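Local coordinates for protein amidohydrolase (Mycoplasma synoviae, PDB 3OVG) that hydrolyses phosphorylated 1,4-lactones such as D-xylono-1,4-lactone 5-phosphate and L-arabino-1,4-lactone 5-phosphate, using two zinc ions in each subunit, at residues F7-V11 and L12-P16; L171-A174 and A175-I179; Y225-K228 and V229-T233; I316-L320 and V321-K325. One frame throughout, in Å; residues are numbered along the deposited sequence.

Contact 1 (F7-V11 and L12-P16); sequences FARTV and LGDIP
Asp14 reaches across a beta hairpin to Arg9, its non-hydrogen-bonded partner on the neighbouring strand, and the two side chains run side by side on one face of the ribbon. The hairpin joins strands 7-10 and 13-16 through a type I turn from Thr10 to Gly13. The grip on Asp14 is side-on and doubled: Arg9 NE gives its proton to Asp14 OD1 at 2.8 Å and Arg9 NH2 to Asp14 OD2 at 3.0 Å. Each oxygen uses its syn lone pair, and the guanidinium and carboxylate are nearly coplanar, 11° apart, so the pairing fixes the rotation of both groups. The Phe7 ring lies over the carboxylate almost parallel to it, with Phe7 CE1 3.3 Å from Asp14 OD2; the Phe7 ring also stacks with the ring of Phe330. On the opposite face, Ile15 sends CG1 between its own N and carbonyl carbon (chi1 64°), and its CD1 ends 3.9 Å from Thr10 CG2, the two side chains crossing at about a right angle. Ile15 and Thr10 also meet Asn94, at the start of strand 94-97. Backbone bonds between Ala8 and Ile15 close the middle of the ladder. At the turn Thr10 OG1 accepts from Leu12 N and donates to Gly13 O, 2.7 Å away on a carbonyl lone pair; that same Gly13 O also takes the N-H of Thr10.

Contact 2 (L171-A174 and A175-I179); sequences LEVA and ARTSI
The Arg176 guanidinium receives Glu172 at its edge: Glu172 OE2 lies 2.6 Å from Arg176 NH1 and practically in the guanidinium plane. Both residues stand on helix 165-181, one turn apart, making an i to i+4 salt bridge in a helix of the TIM-barrel fold. The carboxylate is turned 23° from the guanidinium and is approached on the anti side of OE2, with a bent N-H...O angle of 147°. Only one nitrogen of Arg176 bonds this carboxylate; Glu172 OE1 is paired with Lys349, so the acid is held between two cations. The Glu172 chain is extended, while Arg176 bends at chi3 (66°), which folds the guanidinium back toward the acid and lays Arg176 CD 3.4 Å from Glu172 CG. Phe205, from helix 195-205, packs against Glu172 and Ala175.

Further round the helix, Val173 and Thr177 lie side by side and face helix 119-131, where both touch Cys126. The hydroxyl of Thr177 turns back on its own helix: OG1 donates to Val173 O at 2.8 Å. That carbonyl oxygen also takes the N-H of Thr177 at 3.0 Å, the two donors arriving from opposite faces of its plane.

Contact 3 (Y225-K228 and V229-T233); sequences YYEK and VIKET
Lys228 NZ and Glu232 OE2 make the shortest polar bond here, 2.6 Å, a salt bridge between residues one helical turn apart. The lysine chain runs out extended and turns only at its end (chi4 52°), bringing the ammonium to the syn side of OE2 but 34° out of the carboxylate plane. Glu232 OE2 also lies 3.4 Å from Lys228 CG, so the acid rests against the alkyl chain of its partner. A second i to i+4 pair sits one residue earlier in the sequence: Lys231 NZ meets Glu227 OE2 at 2.8 Å on its anti side, the two chains alongside each other, while Glu227 OE1 takes a bond from the hydroxyl of Tyr259.

Helix 223-233 carries both pairs; it is the helical part of the beta-alpha-beta unit between strands 212-215 and 236-239 of the TIM barrel. Val229 touches Leu237 on the latter strand and also covers the Tyr225 ring, its CG2 4.0 Å above the centre in a CH-pi contact. The ring is tethered beyond the helix by its hydroxyl, bonded to Leu196 N. Arg301 of the second subunit packs on both Tyr225 and Lys228. At the helix end Thr233 OG1 donates to Val229 O over 2.7 Å.

Contact 4 (I316-L320 and V321-K325); sequences IFDIL and VNNPK
Phe317 swings its ring forward along the helix because CG stands anti to the backbone N (chi1 -166°), and Val321, one turn on, meets one face of the ring with CG1 likewise anti to its own N. Val321 CB sits over the ring centre, 3.9 Å from the centroid, a CH-pi contact in which Val321 CG1 comes within 3.7 Å of Phe317 CZ. Asn322 approaches the same ring at its edge: ND2 lies in the ring plane, 3.2 Å from Phe317 CD2, with amide and ring turned 75° apart. The amide is fixed by a nearly straight bond, 168°, from Asn322 ND2 to Asp318 OD1 at 2.8 Å, met nearly head-on along the C-O bond. Asp318 has further partners just before strand 269-271, a salt bridge from Lys267 to OD1 and a hydrogen bond from Gln266 to OD2, so its carboxylate ties the helix to the loop leading into that strand.

The backbone here departs from regular alpha-helix. Phe317 O accepts from both Val321 N and Asn322 N, and Asn323 N reaches back five residues to Asp318 O at 2.7 Å. Pro324 offers no N-H to the turn before, and its CG packs 3.4 Å from Leu320 O. A pi-type turn leading into a proline kink thus widens and bends helix 313-327 of the TIM barrel, where Ile319 packs on strand 269-271, Leu320 and Val321 on strand 22-25, and Pro324 on both.

The four contacts come one after another along the chain and touch nowhere; their centres lie 18 to 30 Å apart. Contacts 2, 3 and 4 each occupy a single helix packed outside the parallel barrel strands: helix 165-181 against strand 185-190, helix 223-233 against strand 236-239, and helix 313-327 across the seam where the last barrel strand, 269-271, meets the first, 22-25. Contact 1, the N-terminal hairpin, instead packs on strand 94-97 and helix 78-88, its nearest atoms about 6 Å from contact 4. The three helical contacts thus belong to the layer around the barrel that carries the two zinc ions; contact 1 precedes its first strand, and contact 3 also meets the second subunit.

Contact 1 (F7-V11 and L12-P16)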
loop_
_atom_site.group_PDB
_atom_site.type_symbol
_atom_site.label_atom_id
_atom_site.label_comp_id
_atom_site.label_asym_id
_atom_site.label_seq_id
_atom_site.Cartn_x
_atom_site.Cartn_y
_atom_site.Cartn_z
ATOM N N PHE A 7 -38.386 -26.566 -18.468
ATOM C CA PHE A 7 -38.524 -25.408 -17.604
ATOM C C PHE A 7 -37.190 -24.782 -17.206
ATOM O O PHE A 7 -36.136 -25.420 -17.305
ATOM C CB PHE A 7 -39.326 -25.770 -16.355
ATOM C CG PHE A 7 -38.594 -26.671 -15.406
ATOM C CD1 PHE A 7 -37.791 -26.141 -14.408
ATOM C CD2 PHE A 7 -38.700 -28.056 -15.526
ATOM C CE1 PHE A 7 -37.123 -26.993 -13.499
ATOM C CE2 PHE A 7 -38.042 -28.903 -14.652
ATOM C CZ PHE A 7 -37.249 -28.377 -13.643
ATOM N N ALA A 8 -37.254 -23.527 -16.774
ATOM C CA ALA A 8 -36.154 -22.876 -16.067
ATOM C C ALA A 8 -36.645 -22.635 -14.646
ATOM O O ALA A 8 -37.843 -22.500 -14.401
ATOM C CB ALA A 8 -35.783 -21.568 -16.733
ATOM N N ARG A 9 -35.725 -22.554 -13.708
ATOM C CA ARG A 9 -36.135 -22.434 -12.313
ATOM C C ARG A 9 -35.854 -21.015 -11.809
ATOM O O ARG A 9 -34.702 -20.684 -11.549
ATOM C CB ARG A 9 -35.384 -23.468 -11.463
ATOM C CG ARG A 9 -35.615 -23.329 -9.963
ATOM C CD ARG A 9 -35.467 -24.680 -9.280
ATOM N NE ARG A 9 -36.431 -25.653 -9.790
ATOM C CZ ARG A 9 -36.313 -26.979 -9.662
ATOM N NH1 ARG A 9 -35.266 -27.525 -9.052
ATOM N NH2 ARG A 9 -37.236 -27.771 -10.177
ATOM N N THR A 10 -36.888 -20.171 -11.699
ATOM C CA THR A 10 -36.709 -18.810 -11.214
ATOM C C THR A 10 -36.988 -18.760 -9.734
ATOM O O THR A 10 -37.476 -19.743 -9.148
ATOM C CB THR A 10 -37.632 -17.750 -11.912
ATOM O OG1 THR A 10 -38.967 -17.836 -11.399
ATOM C CG2 THR A 10 -37.643 -17.930 -13.398
ATOM N N VAL A 11 -36.665 -17.619 -9.129
ATOM C CA VAL A 11 -36.871 -17.431 -7.696
ATOM C C VAL A 11 -38.348 -17.468 -7.374
ATOM O O VAL A 11 -38.734 -17.831 -6.293
ATOM C CB VAL A 11 -36.195 -16.123 -7.168
ATOM C CG1 VAL A 11 -34.678 -16.210 -7.418
ATOM C CG2 VAL A 11 -36.822 -14.865 -7.831
ATOM N N LEU A 12 -39.189 -17.166 -8.346
ATOM C CA LEU A 12 -40.619 -17.211 -8.074
ATOM C C LEU A 12 -41.240 -18.509 -8.551
ATOM O O LEU A 12 -42.452 -18.646 -8.507
ATOM C CB LEU A 12 -41.331 -16.037 -8.731
ATOM C CG LEU A 12 -41.520 -14.736 -7.936
ATOM C CD1 LEU A 12 -40.699 -14.641 -6.653
ATOM C CD2 LEU A 12 -41.294 -13.536 -8.846
ATOM N N GLY A 13 -40.425 -19.465 -9.006
ATOM C CA GLY A 13 -40.979 -20.722 -9.503
ATOM C C GLY A 13 -40.533 -21.145 -10.903
ATOM O O GLY A 13 -39.942 -20.356 -11.662
ATOM N N ASP A 14 -40.795 -22.406 -11.237
ATOM C CA ASP A 14 -40.382 -22.938 -12.510
ATOM C C ASP A 14 -41.275 -22.322 -13.549
ATOM O O ASP A 14 -42.472 -22.173 -13.321
ATOM C CB ASP A 14 -40.526 -24.457 -12.505
ATOM C CG ASP A 14 -39.514 -25.127 -11.578
ATOM O OD1 ASP A 14 -38.668 -24.406 -10.990
ATOM O OD2 ASP A 14 -39.555 -26.365 -11.422
ATOM N N ILE A 15 -40.701 -21.917 -14.679
ATOM C CA ILE A 15 -41.498 -21.427 -15.789
ATOM C C ILE A 15 -41.158 -22.179 -17.065
ATOM O O ILE A 15 -40.055 -22.682 -17.209
ATOM C CB ILE A 15 -41.233 -19.932 -16.087
ATOM C CG1 ILE A 15 -39.791 -19.734 -16.546
ATOM C CG2 ILE A 15 -41.530 -19.086 -14.862
ATOM C CD1 ILE A 15 -39.469 -18.291 -16.859
ATOM N N PRO A 16 -42.097 -22.228 -18.018
ATOM C CA PRO A 16 -41.728 -22.827 -19.311
ATOM C C PRO A 16 -40.595 -22.019 -19.928
ATOM O O PRO A 16 -40.583 -20.793 -19.819
ATOM C CB PRO A 16 -42.992 -22.672 -20.173
ATOM C CG PRO A 16 -44.116 -22.375 -19.211
ATOM C CD PRO A 16 -43.482 -21.727 -17.974
#

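Contact 2 (L171-A174 and A175-I179)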
loop_
_atom_site.group_PDB
_atom_site.type_symbol
_atom_site.label_atom_id
_atom_site.label_comp_id
_atom_site.label_asym_id
_atom_site.label_seq_id
_atom_site.Cartn_x
_atom_site.Cartn_y
_atom_site.Cartn_z
ATOM N N LEU A 171 -15.661 -27.418 -9.334
ATOM C CA LEU A 171 -16.146 -27.885 -10.640
ATOM C C LEU A 171 -16.831 -29.241 -10.501
ATOM O O LEU A 171 -17.856 -29.494 -11.113
ATOM C CB LEU A 171 -15.006 -27.960 -11.696
ATOM C CG LEU A 171 -14.481 -26.606 -12.199
ATOM C CD1 LEU A 171 -13.231 -26.793 -13.040
ATOM C CD2 LEU A 171 -15.546 -25.909 -13.018
ATOM N N GLU A 172 -16.270 -30.111 -9.673
ATOM C CA GLU A 172 -16.856 -31.423 -9.439
ATOM C C GLU A 172 -18.197 -31.210 -8.727
ATOM O O GLU A 172 -19.196 -31.851 -9.032
ATOM C CB GLU A 172 -15.924 -32.327 -8.596
ATOM C CG GLU A 172 -16.616 -33.637 -8.197
ATOM C CD GLU A 172 -15.694 -34.666 -7.571
ATOM O OE1 GLU A 172 -14.468 -34.515 -7.633
ATOM O OE2 GLU A 172 -16.214 -35.636 -7.002
ATOM N N VAL A 173 -18.222 -30.289 -7.780
ATOM C CA VAL A 173 -19.466 -30.016 -7.082
ATOM C C VAL A 173 -20.526 -29.531 -8.100
ATOM O O VAL A 173 -21.676 -29.973 -8.085
ATOM C CB VAL A 173 -19.262 -28.997 -5.944
ATOM C CG1 VAL A 173 -20.622 -28.399 -5.525
ATOM C CG2 VAL A 173 -18.541 -29.653 -4.742
ATOM N N ALA A 174 -20.124 -28.665 -9.020
ATOM C CA ALA A 174 -21.066 -28.141 -10.007
ATOM C C ALA A 174 -21.564 -29.272 -10.921
ATOM O O ALA A 174 -22.751 -29.406 -11.173
ATOM C CB ALA A 174 -20.395 -27.072 -10.823
ATOM N N ALA A 175 -20.644 -30.080 -11.427
ATOM C CA ALA A 175 -21.007 -31.172 -12.338
ATOM C C ALA A 175 -21.952 -32.150 -11.646
ATOM O O ALA A 175 -22.957 -32.567 -12.221
ATOM C CB ALA A 175 -19.745 -31.888 -12.880
ATOM N N ARG A 176 -21.649 -32.491 -10.399
ATOM C CA ARG A 176 -22.483 -33.477 -9.686
ATOM C C ARG A 176 -23.905 -32.959 -9.365
ATOM O O ARG A 176 -24.900 -33.676 -9.477
ATOM C CB ARG A 176 -21.752 -33.968 -8.424
ATOM C CG ARG A 176 -20.546 -34.890 -8.763
ATOM C CD ARG A 176 -19.620 -35.183 -7.578
ATOM N NE ARG A 176 -20.238 -35.972 -6.513
ATOM C CZ ARG A 176 -19.548 -36.634 -5.580
ATOM N NH1 ARG A 176 -18.218 -36.614 -5.598
ATOM N NH2 ARG A 176 -20.181 -37.332 -4.633
ATOM N N THR A 177 -23.987 -31.703 -8.963
ATOM C CA THR A 177 -25.272 -31.050 -8.691
ATOM C C THR A 177 -26.071 -30.940 -9.977
ATOM O O THR A 177 -27.297 -31.145 -9.996
ATOM C CB THR A 177 -25.032 -29.645 -8.106
ATOM O OG1 THR A 177 -24.255 -29.783 -6.916
ATOM C CG2 THR A 177 -26.349 -28.933 -7.731
ATOM N N SER A 178 -25.385 -30.619 -11.066
ATOM C CA SER A 178 -26.071 -30.447 -12.345
ATOM C C SER A 178 -26.599 -31.826 -12.822
ATOM O O SER A 178 -27.752 -31.988 -13.213
ATOM C CB SER A 178 -25.123 -29.834 -13.386
ATOM O OG SER A 178 -25.731 -29.818 -14.670
ATOM N N ILE A 179 -25.754 -32.829 -12.749
ATOM C CA ILE A 179 -26.173 -34.176 -13.116
ATOM C C ILE A 179 -27.348 -34.641 -12.269
ATOM O O ILE A 179 -28.326 -35.176 -12.792
ATOM C CB ILE A 179 -25.001 -35.134 -12.957
ATOM C CG1 ILE A 179 -24.015 -34.912 -14.116
ATOM C CG2 ILE A 179 -25.492 -36.610 -12.843
ATOM C CD1 ILE A 179 -22.630 -35.409 -13.779
#

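Contact 3 (Y225-K228 and V229-T233)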
loop_
_atom_site.group_PDB
_atom_site.type_symbol
_atom_site.label_atom_id
_atom_site.label_comp_id
_atom_site.label_asym_id
_atom_site.label_seq_id
_atom_site.Cartn_x
_atom_site.Cartn_y
_atom_site.Cartn_z
ATOM N N TYR A 225 -9.142 -19.295 -30.086
ATOM C CA TYR A 225 -9.420 -19.953 -28.819
ATOM C C TYR A 225 -10.932 -20.109 -28.621
ATOM O O TYR A 225 -11.379 -21.154 -28.190
ATOM C CB TYR A 225 -8.785 -19.152 -27.664
ATOM C CG TYR A 225 -8.865 -19.831 -26.287
ATOM C CD1 TYR A 225 -8.337 -21.105 -26.089
ATOM C CD2 TYR A 225 -9.451 -19.177 -25.195
ATOM C CE1 TYR A 225 -8.408 -21.735 -24.839
ATOM C CE2 TYR A 225 -9.534 -19.787 -23.950
ATOM C CZ TYR A 225 -9.000 -21.065 -23.770
ATOM O OH TYR A 225 -9.051 -21.663 -22.522
ATOM N N TYR A 226 -11.714 -19.066 -28.930
ATOM C CA TYR A 226 -13.163 -19.105 -28.751
ATOM C C TYR A 226 -13.711 -20.280 -29.565
ATOM O O TYR A 226 -14.514 -21.111 -29.107
ATOM C CB TYR A 226 -13.837 -17.816 -29.286
ATOM C CG TYR A 226 -13.584 -16.560 -28.498
ATOM C CD1 TYR A 226 -12.957 -16.594 -27.257
ATOM C CD2 TYR A 226 -14.024 -15.323 -28.980
ATOM C CE1 TYR A 226 -12.741 -15.415 -26.540
ATOM C CE2 TYR A 226 -13.810 -14.156 -28.275
ATOM C CZ TYR A 226 -13.181 -14.204 -27.060
ATOM O OH TYR A 226 -12.994 -13.032 -26.359
ATOM N N GLU A 227 -13.234 -20.325 -30.796
ATOM C CA GLU A 227 -13.693 -21.290 -31.751
ATOM C C GLU A 227 -13.308 -22.715 -31.321
ATOM O O GLU A 227 -14.132 -23.644 -31.407
ATOM C CB GLU A 227 -13.113 -20.929 -33.135
ATOM C CG GLU A 227 -13.378 -21.973 -34.162
ATOM C CD GLU A 227 -12.796 -21.556 -35.523
ATOM O OE1 GLU A 227 -11.796 -20.796 -35.536
ATOM O OE2 GLU A 227 -13.344 -22.005 -36.547
ATOM N N LYS A 228 -12.068 -22.856 -30.843
ATOM C CA LYS A 228 -11.532 -24.123 -30.352
ATOM C C LYS A 228 -12.391 -24.675 -29.214
ATOM O O LYS A 228 -12.730 -25.878 -29.183
ATOM C CB LYS A 228 -10.091 -23.948 -29.841
ATOM C CG LYS A 228 -9.392 -25.282 -29.412
ATOM C CD LYS A 228 -7.989 -25.014 -28.824
ATOM C CE LYS A 228 -7.163 -26.276 -28.562
ATOM N NZ LYS A 228 -7.086 -27.176 -29.763
ATOM N N VAL A 229 -12.718 -23.802 -28.272
ATOM C CA VAL A 229 -13.460 -24.225 -27.082
ATOM C C VAL A 229 -14.836 -24.725 -27.483
ATOM O O VAL A 229 -15.233 -25.828 -27.127
ATOM C CB VAL A 229 -13.632 -23.092 -26.072
ATOM C CG1 VAL A 229 -14.571 -23.528 -24.956
ATOM C CG2 VAL A 229 -12.267 -22.676 -25.522
ATOM N N ILE A 230 -15.547 -23.919 -28.254
ATOM C CA ILE A 230 -16.866 -24.303 -28.717
ATOM C C ILE A 230 -16.841 -25.619 -29.507
ATOM O O ILE A 230 -17.616 -26.547 -29.208
ATOM C CB ILE A 230 -17.538 -23.173 -29.519
ATOM C CG1 ILE A 230 -17.854 -21.999 -28.571
ATOM C CG2 ILE A 230 -18.794 -23.689 -30.211
ATOM C CD1 ILE A 230 -18.132 -20.684 -29.251
ATOM N N LYS A 231 -15.950 -25.690 -30.488
ATOM C CA LYS A 231 -15.889 -26.839 -31.373
ATOM C C LYS A 231 -15.399 -28.121 -30.692
ATOM O O LYS A 231 -15.885 -29.190 -31.018
ATOM C CB LYS A 231 -15.021 -26.541 -32.590
ATOM C CG LYS A 231 -15.776 -25.832 -33.689
ATOM C CD LYS A 231 -14.841 -25.287 -34.735
ATOM C CE LYS A 231 -15.645 -24.840 -35.966
ATOM N NZ LYS A 231 -14.741 -24.418 -37.097
ATOM N N GLU A 232 -14.478 -28.022 -29.733
ATOM C CA GLU A 232 -13.988 -29.227 -29.060
ATOM C C GLU A 232 -14.905 -29.707 -27.937
ATOM O O GLU A 232 -14.879 -30.886 -27.569
ATOM C CB GLU A 232 -12.546 -29.034 -28.538
ATOM C CG GLU A 232 -11.533 -28.784 -29.694
ATOM C CD GLU A 232 -10.055 -28.856 -29.247
ATOM O OE1 GLU A 232 -9.802 -29.128 -28.049
ATOM O OE2 GLU A 232 -9.159 -28.629 -30.108
ATOM N N THR A 233 -15.725 -28.821 -27.392
ATOM C CA THR A 233 -16.505 -29.189 -26.199
ATOM C C THR A 233 -18.017 -28.992 -26.301
ATOM O O THR A 233 -18.793 -29.693 -25.635
ATOM C CB THR A 233 -15.993 -28.465 -24.949
ATOM O OG1 THR A 233 -16.348 -27.063 -25.007
ATOM C CG2 THR A 233 -14.463 -28.632 -24.843
#

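Contact 4 (I316-L320 and V321-K325)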
loop_
_atom_site.group_PDB
_atom_site.type_symbol
_atom_site.label_atom_id
_atom_site.label_comp_id
_atom_site.label_asym_id
_atom_site.label_seq_id
_atom_site.Cartn_x
_atom_site.Cartn_y
_atom_site.Cartn_z
ATOM N N ILE A 316 -28.481 -12.667 -33.545
ATOM C CA ILE A 316 -28.779 -11.893 -32.353
ATOM C C ILE A 316 -29.930 -12.530 -31.577
ATOM O O ILE A 316 -29.863 -12.632 -30.340
ATOM C CB ILE A 316 -29.048 -10.394 -32.672
ATOM C CG1 ILE A 316 -27.752 -9.726 -33.158
ATOM C CG2 ILE A 316 -29.572 -9.680 -31.432
ATOM C CD1 ILE A 316 -27.890 -8.224 -33.413
ATOM N N PHE A 317 -30.965 -12.990 -32.306
ATOM C CA PHE A 317 -32.100 -13.690 -31.692
ATOM C C PHE A 317 -31.676 -14.969 -30.946
ATOM O O PHE A 317 -32.153 -15.227 -29.834
ATOM C CB PHE A 317 -33.215 -14.037 -32.712
ATOM C CG PHE A 317 -34.522 -14.442 -32.057
ATOM C CD1 PHE A 317 -35.386 -13.484 -31.558
ATOM C CD2 PHE A 317 -34.854 -15.772 -31.900
ATOM C CE1 PHE A 317 -36.589 -13.846 -30.941
ATOM C CE2 PHE A 317 -36.046 -16.154 -31.266
ATOM C CZ PHE A 317 -36.918 -15.178 -30.797
ATOM N N ASP A 318 -30.838 -15.778 -31.587
ATOM C CA ASP A 318 -30.287 -16.952 -30.940
ATOM C C ASP A 318 -29.523 -16.542 -29.691
ATOM O O ASP A 318 -29.714 -17.138 -28.629
ATOM C CB ASP A 318 -29.339 -17.709 -31.861
ATOM C CG ASP A 318 -30.073 -18.484 -32.945
ATOM O OD1 ASP A 318 -31.278 -18.769 -32.791
ATOM O OD2 ASP A 318 -29.417 -18.826 -33.929
ATOM N N ILE A 319 -28.676 -15.527 -29.814
ATOM C CA ILE A 319 -27.866 -15.084 -28.680
ATOM C C ILE A 319 -28.683 -14.634 -27.447
ATOM O O ILE A 319 -28.346 -14.960 -26.311
ATOM C CB ILE A 319 -26.904 -13.972 -29.094
ATOM C CG1 ILE A 319 -25.787 -14.541 -29.966
ATOM C CG2 ILE A 319 -26.327 -13.311 -27.864
ATOM C CD1 ILE A 319 -24.950 -13.457 -30.682
ATOM N N LEU A 320 -29.749 -13.876 -27.673
ATOM C CA LEU A 320 -30.536 -13.311 -26.585
ATOM C C LEU A 320 -31.669 -14.237 -26.121
ATOM O O LEU A 320 -32.069 -14.169 -24.960
ATOM C CB LEU A 320 -31.135 -11.942 -26.988
ATOM C CG LEU A 320 -30.162 -10.807 -27.357
ATOM C CD1 LEU A 320 -30.912 -9.638 -27.925
ATOM C CD2 LEU A 320 -29.362 -10.373 -26.122
ATOM N N VAL A 321 -32.218 -15.050 -27.032
ATOM C CA VAL A 321 -33.470 -15.784 -26.756
ATOM C C VAL A 321 -33.354 -17.290 -26.864
ATOM O O VAL A 321 -33.631 -18.001 -25.904
ATOM C CB VAL A 321 -34.605 -15.314 -27.684
ATOM C CG1 VAL A 321 -35.918 -15.999 -27.327
ATOM C CG2 VAL A 321 -34.749 -13.830 -27.574
ATOM N N ASN A 322 -32.954 -17.769 -28.039
ATOM C CA ASN A 322 -32.838 -19.206 -28.299
ATOM C C ASN A 322 -31.740 -19.956 -27.518
ATOM O O ASN A 322 -31.974 -21.050 -26.983
ATOM C CB ASN A 322 -32.726 -19.500 -29.811
ATOM C CG ASN A 322 -34.044 -19.262 -30.558
ATOM O OD1 ASN A 322 -35.126 -19.437 -30.001
ATOM N ND2 ASN A 322 -33.950 -18.844 -31.818
ATOM N N ASN A 323 -30.553 -19.372 -27.441
ATOM C CA ASN A 323 -29.456 -20.021 -26.730
ATOM C C ASN A 323 -29.758 -20.104 -25.227
ATOM O O ASN A 323 -29.600 -21.160 -24.614
ATOM C CB ASN A 323 -28.135 -19.323 -27.028
ATOM C CG ASN A 323 -27.797 -19.321 -28.536
ATOM O OD1 ASN A 323 -26.858 -18.628 -28.983
ATOM N ND2 ASN A 323 -28.561 -20.072 -29.313
ATOM N N PRO A 324 -30.241 -19.005 -24.631
ATOM C CA PRO A 324 -30.564 -19.140 -23.199
ATOM C C PRO A 324 -31.726 -20.103 -22.913
ATOM O O PRO A 324 -31.751 -20.757 -21.851
ATOM C CB PRO A 324 -30.913 -17.709 -22.772
ATOM C CG PRO A 324 -30.294 -16.821 -23.817
ATOM C CD PRO A 324 -30.357 -17.618 -25.111
ATOM N N LYS A 325 -32.674 -20.186 -23.851
ATOM C CA LYS A 325 -33.793 -21.102 -23.737
ATOM C C LYS A 325 -33.274 -22.539 -23.666
ATOM O O LYS A 325 -33.786 -23.382 -22.900
ATOM C CB LYS A 325 -34.755 -20.909 -24.924
ATOM C CG LYS A 325 -35.916 -21.862 -24.965
ATOM C CD LYS A 325 -37.155 -21.193 -25.623
ATOM C CE LYS A 325 -37.144 -21.266 -27.129
ATOM N NZ LYS A 325 -37.953 -22.446 -27.621
#